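Local coordinates for protein Glucanase/chitosanase (Paenibacillus fukuinensis, PDB 4ZY9) that binds chitosan as one CBM32 carbohydrate-binding module of a larger enzyme that probably hydrolyses chitosan and glucan, at residues 62-67 with 102-107; 73-78 with 115-120. The protein carries 1 engineered substitution. All blocks are in the same frame, centred on the assembly; numbering follows the deposited sequence.

Contact 1 (62-67 with 102-107); sequences RVKLNW and IDDITF
Strands 62-67 and 102-107 run antiparallel, their axes 4.6 Å apart, and Val63 with Ile105 and Leu65 with Asp103 form the hydrogen-bonded pairs. Four backbone bonds join these pairs, three of them nearly along the C=O axis. The tight side is the face of Val63, Leu65 and Ile105. These branched aliphatic residues suit a strand facing a core, and they pack on Tyr75, Ile77 and Val115 of the other sheet. At one end of this side Val63 CG2 lies 4.2 Å from Phe107 CE1; at the other, Trp67 turns its indole edge to Asp103. Trp67 NE1 donates to Asp103 OD2 at 2.9 Å, with the oxygen near the ring plane, but the donor stands 62° out of the carboxylate plane. Tyr75 OH also bonds to this oxygen.

The looser, more exposed side carries Arg62, Lys64, Asn66, Ile102, Asp104 and Thr106. Arg62 has CG anti to the backbone N (chi1 166°) and runs extended to NE, so its guanidinium lies beside Asp104; Tyr136 adds a cation-pi contact. Arg62 NE meets Asp104 OD1 at 2.8 Å through the syn lone pair, almost straight at 172°, while Arg62 NH2 reaches Asp104 OD2 at 2.9 Å. The extended Lys64 chain crosses the same carboxylate obliquely, and Lys64 CE is 3.9 Å from Ile102 CG2.

Two consecutive aspartates, on opposite faces of the sheet, thus serve differently: Asp104 is paired with a full charge, whereas the neutral donors on Asp103 would favour its ionised form and nearby Asp99 probably opposes it, leaving the net shift open.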
ATOM      1  N   ARG A  62      -2.757   1.688  11.671  1.00  5.14           N
ATOM      2  CA  ARG A  62      -3.548   0.650  11.014  1.00  4.68           C
ATOM      3  C   ARG A  62      -3.513   0.851   9.493  1.00  4.61           C
ATOM      4  O   ARG A  62      -3.578   2.009   9.039  1.00  4.40           O
ATOM      5  CB  ARG A  62      -4.955   0.625  11.560  1.00  5.10           C
ATOM      6  CG  ARG A  62      -5.931  -0.124  10.784  1.00  5.19           C
ATOM      7  CD  ARG A  62      -7.413  -0.027  11.270  1.00  5.82           C
ATOM      8  NE  ARG A  62      -8.366  -0.697  10.415  1.00  5.79           N
ATOM      9  CZ  ARG A  62      -9.542  -0.169  10.083  1.00  6.67           C
ATOM     10  NH1 ARG A  62     -10.006   0.936  10.608  1.00  6.26           N
ATOM     11  NH2 ARG A  62     -10.325  -0.853   9.221  1.00  6.91           N
ATOM     12  N   VAL A  63      -3.448  -0.238   8.764  1.00  4.53           N
ATOM     13  CA  VAL A  63      -3.567  -0.193   7.308  0.80  5.31           C
ATOM     14  C   VAL A  63      -4.547  -1.240   6.891  1.00  5.20           C
ATOM     15  O   VAL A  63      -4.526  -2.403   7.387  1.00  6.16           O
ATOM     16  CB  VAL A  63      -2.222  -0.533   6.618  0.80  5.36           C
ATOM     17  CG1 VAL A  63      -2.347  -0.771   5.127  0.80  6.00           C
ATOM     18  CG2 VAL A  63      -1.254   0.604   6.789  0.80  4.93           C
ATOM     19  N   LYS A  64      -5.477  -0.871   6.005  1.00  4.79           N
ATOM     20  CA  LYS A  64      -6.399  -1.834   5.380  1.00  5.02           C
ATOM     21  C   LYS A  64      -6.133  -1.923   3.889  1.00  4.77           C
ATOM     22  O   LYS A  64      -6.092  -0.884   3.162  1.00  6.64           O
ATOM     23  CB  LYS A  64      -7.843  -1.469   5.671  1.00  6.00           C
ATOM     24  CG  LYS A  64      -8.794  -2.516   5.164  1.00  8.45           C
ATOM     25  CD  LYS A  64     -10.297  -2.054   5.436  1.00 11.82           C
ATOM     26  CE  LYS A  64     -11.337  -2.721   4.554  1.00 15.74           C
ATOM     27  NZ  LYS A  64     -12.710  -2.186   4.341  1.00 20.08           N
ATOM     28  N   LEU A  65      -5.946  -3.107   3.393  1.00  4.88           N
ATOM     29  CA  LEU A  65      -5.738  -3.428   1.967  1.00  5.13           C
ATOM     30  C   LEU A  65      -6.910  -4.182   1.393  1.00  4.89           C
ATOM     31  O   LEU A  65      -7.333  -5.228   2.021  1.00  7.16           O
ATOM     32  CB  LEU A  65      -4.517  -4.202   1.763  1.00  5.85           C
ATOM     33  CG  LEU A  65      -3.205  -3.601   2.343  1.00  6.17           C
ATOM     34  CD1 LEU A  65      -2.041  -4.537   2.157  1.00  6.73           C
ATOM     35  CD2 LEU A  65      -2.859  -2.274   1.678  1.00  7.05           C
ATOM     36  N   ASN A  66      -7.467  -3.764   0.292  1.00  5.60           N
ATOM     37  CA  ASN A  66      -8.468  -4.524  -0.426  0.50  4.95           C
ATOM     38  C   ASN A  66      -7.877  -4.979  -1.732  1.00  4.97           C
ATOM     39  O   ASN A  66      -7.743  -4.181  -2.685  1.00  4.81           O
ATOM     40  CB  ASN A  66      -9.691  -3.681  -0.648  0.50  4.92           C
ATOM     41  CG  ASN A  66     -10.780  -4.415  -1.465  0.50  5.21           C
ATOM     42  OD1 ASN A  66     -10.679  -5.542  -1.747  0.50  4.74           O
ATOM     43  ND2 ASN A  66     -11.891  -3.683  -1.685  0.50  5.97           N
ATOM     44  N   TRP A  67      -7.378  -6.195  -1.747  1.00  5.18           N
ATOM     45  CA  TRP A  67      -6.727  -6.767  -2.911  1.00  5.39           C
ATOM     46  C   TRP A  67      -7.575  -7.134  -4.037  1.00  5.37           C
ATOM     47  O   TRP A  67      -8.694  -7.676  -3.812  1.00  6.62           O
ATOM     48  CB  TRP A  67      -5.959  -8.008  -2.467  1.00  5.50           C
ATOM     49  CG  TRP A  67      -4.799  -7.810  -1.517  1.00  6.03           C
ATOM     50  CD1 TRP A  67      -4.768  -8.042  -0.230  1.00  5.76           C
ATOM     51  CD2 TRP A  67      -3.466  -7.416  -1.883  1.00  5.03           C
ATOM     52  NE1 TRP A  67      -3.543  -7.773   0.288  1.00  6.01           N
ATOM     53  CE2 TRP A  67      -2.741  -7.335  -0.725  1.00  5.10           C
ATOM     54  CE3 TRP A  67      -2.815  -6.982  -3.072  1.00  5.24           C
ATOM     55  CZ2 TRP A  67      -1.359  -7.017  -0.728  1.00  5.48           C
ATOM     56  CZ3 TRP A  67      -1.505  -6.701  -3.056  1.00  5.46           C
ATOM     57  CH2 TRP A  67      -0.794  -6.656  -1.910  1.00  5.94           C
ATOM     58  N   ILE A 102      -9.484  -8.968   1.734  1.00  7.26           N
ATOM     59  CA  ILE A 102      -9.172  -7.838   2.642  1.00  6.79           C
ATOM     60  C   ILE A 102      -8.124  -8.263   3.600  1.00  6.40           C
ATOM     61  O   ILE A 102      -8.219  -9.459   4.153  1.00  7.61           O
ATOM     62  CB  ILE A 102     -10.488  -7.442   3.408  1.00  8.17           C
ATOM     63  CG1 ILE A 102     -11.545  -6.977   2.415  1.00 10.93           C
ATOM     64  CG2 ILE A 102     -10.181  -6.446   4.453  1.00  8.35           C
ATOM     65  CD1 ILE A 102     -12.965  -6.863   2.920  1.00 13.90           C
ATOM     66  N   ASP A 103      -7.100  -7.444   3.806  1.00  6.08           N
ATOM     67  CA  ASP A 103      -6.095  -7.583   4.852  1.00  6.36           C
ATOM     68  C   ASP A 103      -6.232  -6.386   5.696  1.00  6.22           C
ATOM     69  O   ASP A 103      -6.290  -5.268   5.155  1.00  9.34           O
ATOM     70  CB  ASP A 103      -4.699  -7.697   4.313  1.00  6.19           C
ATOM     71  CG  ASP A 103      -4.425  -9.012   3.635  1.00  6.54           C
ATOM     72  OD1 ASP A 103      -5.240  -9.970   3.741  1.00  8.38           O
ATOM     73  OD2 ASP A 103      -3.364  -9.026   2.921  1.00  6.45           O
ATOM     74  N   ASP A 104      -6.331  -6.454   6.987  1.00  6.49           N
ATOM     75  CA  ASP A 104      -6.511  -5.265   7.858  1.00  6.37           C
ATOM     76  C   ASP A 104      -5.564  -5.444   9.025  1.00  6.86           C
ATOM     77  O   ASP A 104      -5.729  -6.508   9.752  1.00  8.11           O
ATOM     78  CB  ASP A 104      -7.986  -5.134   8.211  1.00  7.14           C
ATOM     79  CG  ASP A 104      -8.343  -3.834   8.843  1.00  7.09           C
ATOM     80  OD1 ASP A 104      -7.498  -3.129   9.369  1.00  8.07           O
ATOM     81  OD2 ASP A 104      -9.519  -3.594   8.956  1.00  8.25           O
ATOM     82  N   ILE A 105      -4.607  -4.580   9.209  1.00  6.40           N
ATOM     83  CA  ILE A 105      -3.486  -4.735  10.101  1.00  7.37           C
ATOM     84  C   ILE A 105      -3.354  -3.585  11.006  1.00  5.88           C
ATOM     85  O   ILE A 105      -3.334  -2.452  10.569  1.00  6.10           O
ATOM     86  CB  ILE A 105      -2.155  -4.881   9.305  1.00 10.42           C
ATOM     87  CG1 ILE A 105      -2.239  -5.969   8.222  1.00 11.88           C
ATOM     88  CG2 ILE A 105      -0.962  -5.050  10.225  1.00 13.63           C
ATOM     89  CD1 ILE A 105      -1.785  -5.527   6.859  1.00 13.03           C
ATOM     90  N   THR A 106      -3.275  -3.856  12.330  1.00  6.96           N
ATOM     91  CA  THR A 106      -3.064  -2.847  13.349  1.00  7.19           C
ATOM     92  C   THR A 106      -1.662  -3.039  14.018  1.00  7.47           C
ATOM     93  O   THR A 106      -1.266  -4.218  14.198  1.00  8.85           O
ATOM     94  CB  THR A 106      -4.229  -2.902  14.358  1.00  8.40           C
ATOM     95  OG1 THR A 106      -5.406  -2.395  13.725  1.00  8.35           O
ATOM     96  CG2 THR A 106      -3.969  -1.987  15.519  1.00  8.93           C
ATOM     97  N   PHE A 107      -1.000  -1.983  14.292  1.00  8.23           N
ATOM     98  CA  PHE A 107       0.361  -1.999  14.847  1.00  7.19           C
ATOM     99  C   PHE A 107       0.503  -0.911  15.886  1.00  7.09           C
ATOM    100  O   PHE A 107      -0.330  -0.041  15.998  1.00  7.33           O
ATOM    101  CB  PHE A 107       1.433  -1.930  13.747  1.00  7.74           C
ATOM    102  CG  PHE A 107       1.155  -0.937  12.645  1.00  6.74           C
ATOM    103  CD1 PHE A 107       0.435  -1.271  11.567  1.00  7.19           C
ATOM    104  CD2 PHE A 107       1.575   0.324  12.820  1.00  6.15           C
ATOM    105  CE1 PHE A 107       0.211  -0.317  10.602  1.00  7.01           C
ATOM    106  CE2 PHE A 107       1.343   1.278  11.843  1.00  7.47           C
ATOM    107  CZ  PHE A 107       0.595   0.940  10.768  1.00  6.96           C
TER

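Contact 2 (73-78 with 115-120); sequences SSYTIQ and VRMHGT. Engineered in segment 115-120: Met117 (natural residue Val).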
ATOM      1  N   SER A  73       1.384 -12.676  -1.527  1.00  5.50           N
ATOM      2  CA  SER A  73       1.489 -13.606  -0.442  1.00  6.75           C
ATOM      3  C   SER A  73       2.645 -13.288   0.490  1.00  6.05           C
ATOM      4  O   SER A  73       2.548 -13.673   1.659  1.00  7.49           O
ATOM      5  CB  SER A  73       1.561 -15.040  -0.951  1.00  8.18           C
ATOM      6  OG  SER A  73       2.714 -15.276  -1.705  1.00  9.77           O
ATOM      7  N   SER A  74       3.704 -12.616  -0.002  1.00  5.06           N
ATOM      8  CA  SER A  74       4.682 -12.082   0.878  1.00  5.36           C
ATOM      9  C   SER A  74       4.697 -10.592   0.746  1.00  4.86           C
ATOM     10  O   SER A  74       4.930 -10.170  -0.418  1.00  4.98           O
ATOM     11  CB  SER A  74       6.131 -12.654   0.686  1.00  4.75           C
ATOM     12  OG  SER A  74       6.186 -14.026   1.028  1.00  6.07           O
ATOM     13  N   TYR A  75       4.499  -9.848   1.783  1.00  4.39           N
ATOM     14  CA  TYR A  75       4.631  -8.358   1.756  1.00  4.38           C
ATOM     15  C   TYR A  75       4.894  -7.870   3.086  1.00  4.00           C
ATOM     16  O   TYR A  75       4.676  -8.578   4.137  1.00  4.93           O
ATOM     17  CB  TYR A  75       3.429  -7.702   1.156  1.00  4.41           C
ATOM     18  CG  TYR A  75       2.148  -7.844   2.000  1.00  5.17           C
ATOM     19  CD1 TYR A  75       1.814  -6.798   2.857  1.00  5.76           C
ATOM     20  CD2 TYR A  75       1.253  -8.874   1.813  1.00  4.79           C
ATOM     21  CE1 TYR A  75       0.650  -6.891   3.636  1.00  5.47           C
ATOM     22  CE2 TYR A  75       0.035  -8.893   2.511  1.00  5.42           C
ATOM     23  CZ  TYR A  75      -0.207  -7.853   3.380  1.00  5.18           C
ATOM     24  OH  TYR A  75      -1.383  -7.824   4.145  1.00  7.00           O
ATOM     25  N   THR A  76       5.357  -6.640   3.152  1.00  4.25           N
ATOM     26  CA  THR A  76       5.467  -5.875   4.393  0.80  4.34           C
ATOM     27  C   THR A  76       4.678  -4.605   4.289  1.00  4.03           C
ATOM     28  O   THR A  76       4.400  -4.090   3.155  1.00  4.48           O
ATOM     29  CB  THR A  76       6.961  -5.502   4.720  0.80  4.49           C
ATOM     30  OG1 THR A  76       7.529  -4.888   3.559  0.80  4.04           O
ATOM     31  CG2 THR A  76       7.835  -6.827   4.924  0.80  5.58           C
ATOM     32  N   ILE A  77       4.331  -4.080   5.421  1.00  4.11           N
ATOM     33  CA  ILE A  77       3.863  -2.695   5.588  0.80  4.73           C
ATOM     34  C   ILE A  77       4.970  -1.918   6.212  1.00  4.35           C
ATOM     35  O   ILE A  77       5.518  -2.361   7.249  1.00  5.36           O
ATOM     36  CB  ILE A  77       2.543  -2.591   6.405  0.80  5.50           C
ATOM     37  CG1 ILE A  77       1.479  -3.407   5.809  0.80  6.53           C
ATOM     38  CG2 ILE A  77       2.168  -1.125   6.564  0.80  5.51           C
ATOM     39  CD1 ILE A  77       1.046  -2.932   4.442  0.80  7.01           C
ATOM     40  N   GLN A  78       5.327  -0.791   5.636  1.00  4.26           N
ATOM     41  CA  GLN A  78       6.457   0.016   6.117  1.00  4.55           C
ATOM     42  C   GLN A  78       6.085   1.443   6.243  1.00  4.78           C
ATOM     43  O   GLN A  78       5.174   1.932   5.526  1.00  5.41           O
ATOM     44  CB  GLN A  78       7.637  -0.118   5.182  1.00  6.00           C
ATOM     45  CG  GLN A  78       7.986  -1.555   4.835  1.00  7.41           C
ATOM     46  CD  GLN A  78       9.118  -1.663   3.863  1.00  9.78           C
ATOM     47  OE1 GLN A  78       9.394  -0.690   3.164  1.00 16.29           O
ATOM     48  NE2 GLN A  78       9.618  -2.888   3.597  1.00 12.39           N
ATOM     49  N   VAL A 115       3.493   5.741   3.841  1.00  3.64           N
ATOM     50  CA  VAL A 115       3.139   4.389   4.263  1.00  3.51           C
ATOM     51  C   VAL A 115       3.203   3.507   3.006  1.00  3.59           C
ATOM     52  O   VAL A 115       2.589   3.910   1.975  1.00  4.05           O
ATOM     53  CB  VAL A 115       1.737   4.348   4.905  1.00  4.17           C
ATOM     54  CG1 VAL A 115       1.416   2.915   5.343  1.00  4.74           C
ATOM     55  CG2 VAL A 115       1.682   5.303   6.045  1.00  4.51           C
ATOM     56  N   ARG A 116       3.939   2.427   3.042  1.00  3.78           N
ATOM     57  CA  ARG A 116       4.221   1.600   1.910  1.00  3.53           C
ATOM     58  C   ARG A 116       3.764   0.169   2.099  1.00  3.77           C
ATOM     59  O   ARG A 116       3.970  -0.395   3.181  1.00  4.66           O
ATOM     60  CB  ARG A 116       5.731   1.570   1.647  1.00  4.88           C
ATOM     61  CG  ARG A 116       6.179   0.874   0.363  1.00  4.81           C
ATOM     62  CD  ARG A 116       7.556   1.234  -0.189  1.00  6.17           C
ATOM     63  NE  ARG A 116       8.632   0.683   0.636  1.00  7.27           N
ATOM     64  CZ  ARG A 116       9.889   0.460   0.184  1.00  8.32           C
ATOM     65  NH1 ARG A 116      10.198   0.828  -1.043  1.00  9.94           N
ATOM     66  NH2 ARG A 116      10.749  -0.115   0.959  1.00  9.05           N
HETATM   67  N   MSE A 117       3.240  -0.403   1.067  1.00  3.39           N
HETATM   68  CA  MSE A 117       3.074  -1.879   0.922  1.00  3.50           C
HETATM   69  C   MSE A 117       4.164  -2.334  -0.001  1.00  3.03           C
HETATM   70  O   MSE A 117       4.240  -1.842  -1.166  1.00  3.68           O
HETATM   71  CB  MSE A 117       1.734  -2.185   0.326  1.00  4.01           C
HETATM   72  CG  MSE A 117       1.337  -3.665   0.343  1.00  5.17           C
HETATM   73 SE   MSE A 117       2.408  -4.833  -0.895  1.00  7.53          SE
HETATM   74  CE  MSE A 117       2.006  -3.993  -2.591  1.00  6.46           C
ATOM     75  N   HIS A 118       5.129  -3.105   0.470  1.00  3.54           N
ATOM     76  CA  HIS A 118       6.229  -3.638  -0.321  1.00  3.77           C
ATOM     77  C   HIS A 118       6.040  -5.138  -0.476  1.00  3.63           C
ATOM     78  O   HIS A 118       6.017  -5.844   0.520  1.00  4.31           O
ATOM     79  CB  HIS A 118       7.592  -3.297   0.332  1.00  4.09           C
ATOM     80  CG  HIS A 118       8.746  -3.649  -0.477  1.00  4.63           C
ATOM     81  ND1 HIS A 118       9.261  -4.902  -0.516  1.00  5.66           N
ATOM     82  CD2 HIS A 118       9.428  -2.921  -1.384  1.00  4.95           C
ATOM     83  CE1 HIS A 118      10.253  -4.945  -1.404  1.00  5.10           C
ATOM     84  NE2 HIS A 118      10.360  -3.756  -1.944  1.00  5.84           N
ATOM     85  N   GLY A 119       5.881  -5.599  -1.653  1.00  3.65           N
ATOM     86  CA  GLY A 119       5.556  -6.944  -1.920  1.00  4.14           C
ATOM     87  C   GLY A 119       6.661  -7.696  -2.586  1.00  5.05           C
ATOM     88  O   GLY A 119       7.278  -7.204  -3.576  1.00  5.21           O
ATOM     89  N   THR A 120       6.962  -8.922  -2.160  1.00  4.72           N
ATOM     90  CA  THR A 120       8.032  -9.738  -2.700  1.00  5.06           C
ATOM     91  C   THR A 120       7.641 -11.042  -3.313  1.00  4.96           C
ATOM     92  O   THR A 120       8.441 -11.601  -4.119  1.00  6.30           O
ATOM     93  CB  THR A 120       9.178  -9.951  -1.666  1.00  5.35           C
ATOM     94  OG1 THR A 120       8.599 -10.666  -0.588  1.00  6.19           O
ATOM     95  CG2 THR A 120       9.812  -8.661  -1.198  1.00  5.76           C
TER
HETATM   96  O   HOH W   1       8.815  -6.515   1.750  1.00  6.78           O
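Side by side and pointing the same way, Gln78, Arg116, Thr76 and His118 make a polar layer on one face of the antiparallel strands 75-78 and 115-120. Arg116 leaves the backbone with CG anti to N, then bends at chi3 (72°), which brings its guanidinium edge to the amide of Gln78. Gln78 OE1 takes two bonds: Arg116 NH2 at 2.7 Å comes in the amide plane on a lone pair, and Arg116 NE at 3.0 Å stands above that plane. The two flat groups are therefore 52° apart. His118 lays CD2 over the centre of one guanidinium face, 3.7 Å above the plane, and its ring is only 4° from parallel to the Gln78 amide. A water ties Thr76 OG1 to His118 ND1 and donates to His118 O; the threonine hydroxyl suits its place by offering that water a partner beside the imidazole. Trp49 and Trp89 add cation-pi contacts to Arg116.

The opposite face is mostly apolar, although the Tyr75 ring extends to place its OH on Asp103 of the other sheet. Met117, an engineered selenomethionine in place of valine, bends at chi2 and chi3 and crosses Tyr75 at about a right angle. Met117 SE sits 3.7 Å from Tyr75 CB and 4.9 Å from the ring centroid, an oblique Met-aromatic contact. Gly119 CA lies 3.8 Å from Tyr75 CB, beside the engineered residue. Ile77 CD1 packs on Met117 CG at 4.2 Å; beta-branched, Ile77 suits a strand facing the core, and it also meets Val115, Val92 and, in the other sheet, Val63.

Backbone bonds join Thr76 with His118, Gln78 with Arg116 and Thr120 with Ser74. One polar face and one core face are what a strand pair of a beta-sandwich presents, here in the galactose-binding-like fold of CBM32.

In the fold
From the N terminus, strand 57-67 supplies the first half of contact 1, and strand 75-80, next in the chain, supplies the first half of contact 2. After strand 90-95 the chain returns at 102-107 and closes contact 1 across a 34-residue loop; 115-120 then closes contact 2 across 36. The two loops cross rather than nest, since their segments alternate. Each contact lies in a different sheet of the sandwich, with centres about 11 Å apart, and the inner faces meet. Val63 packs on Val115 and Trp67 on Met117, so the crossed connections tie the two sheets through a shared core.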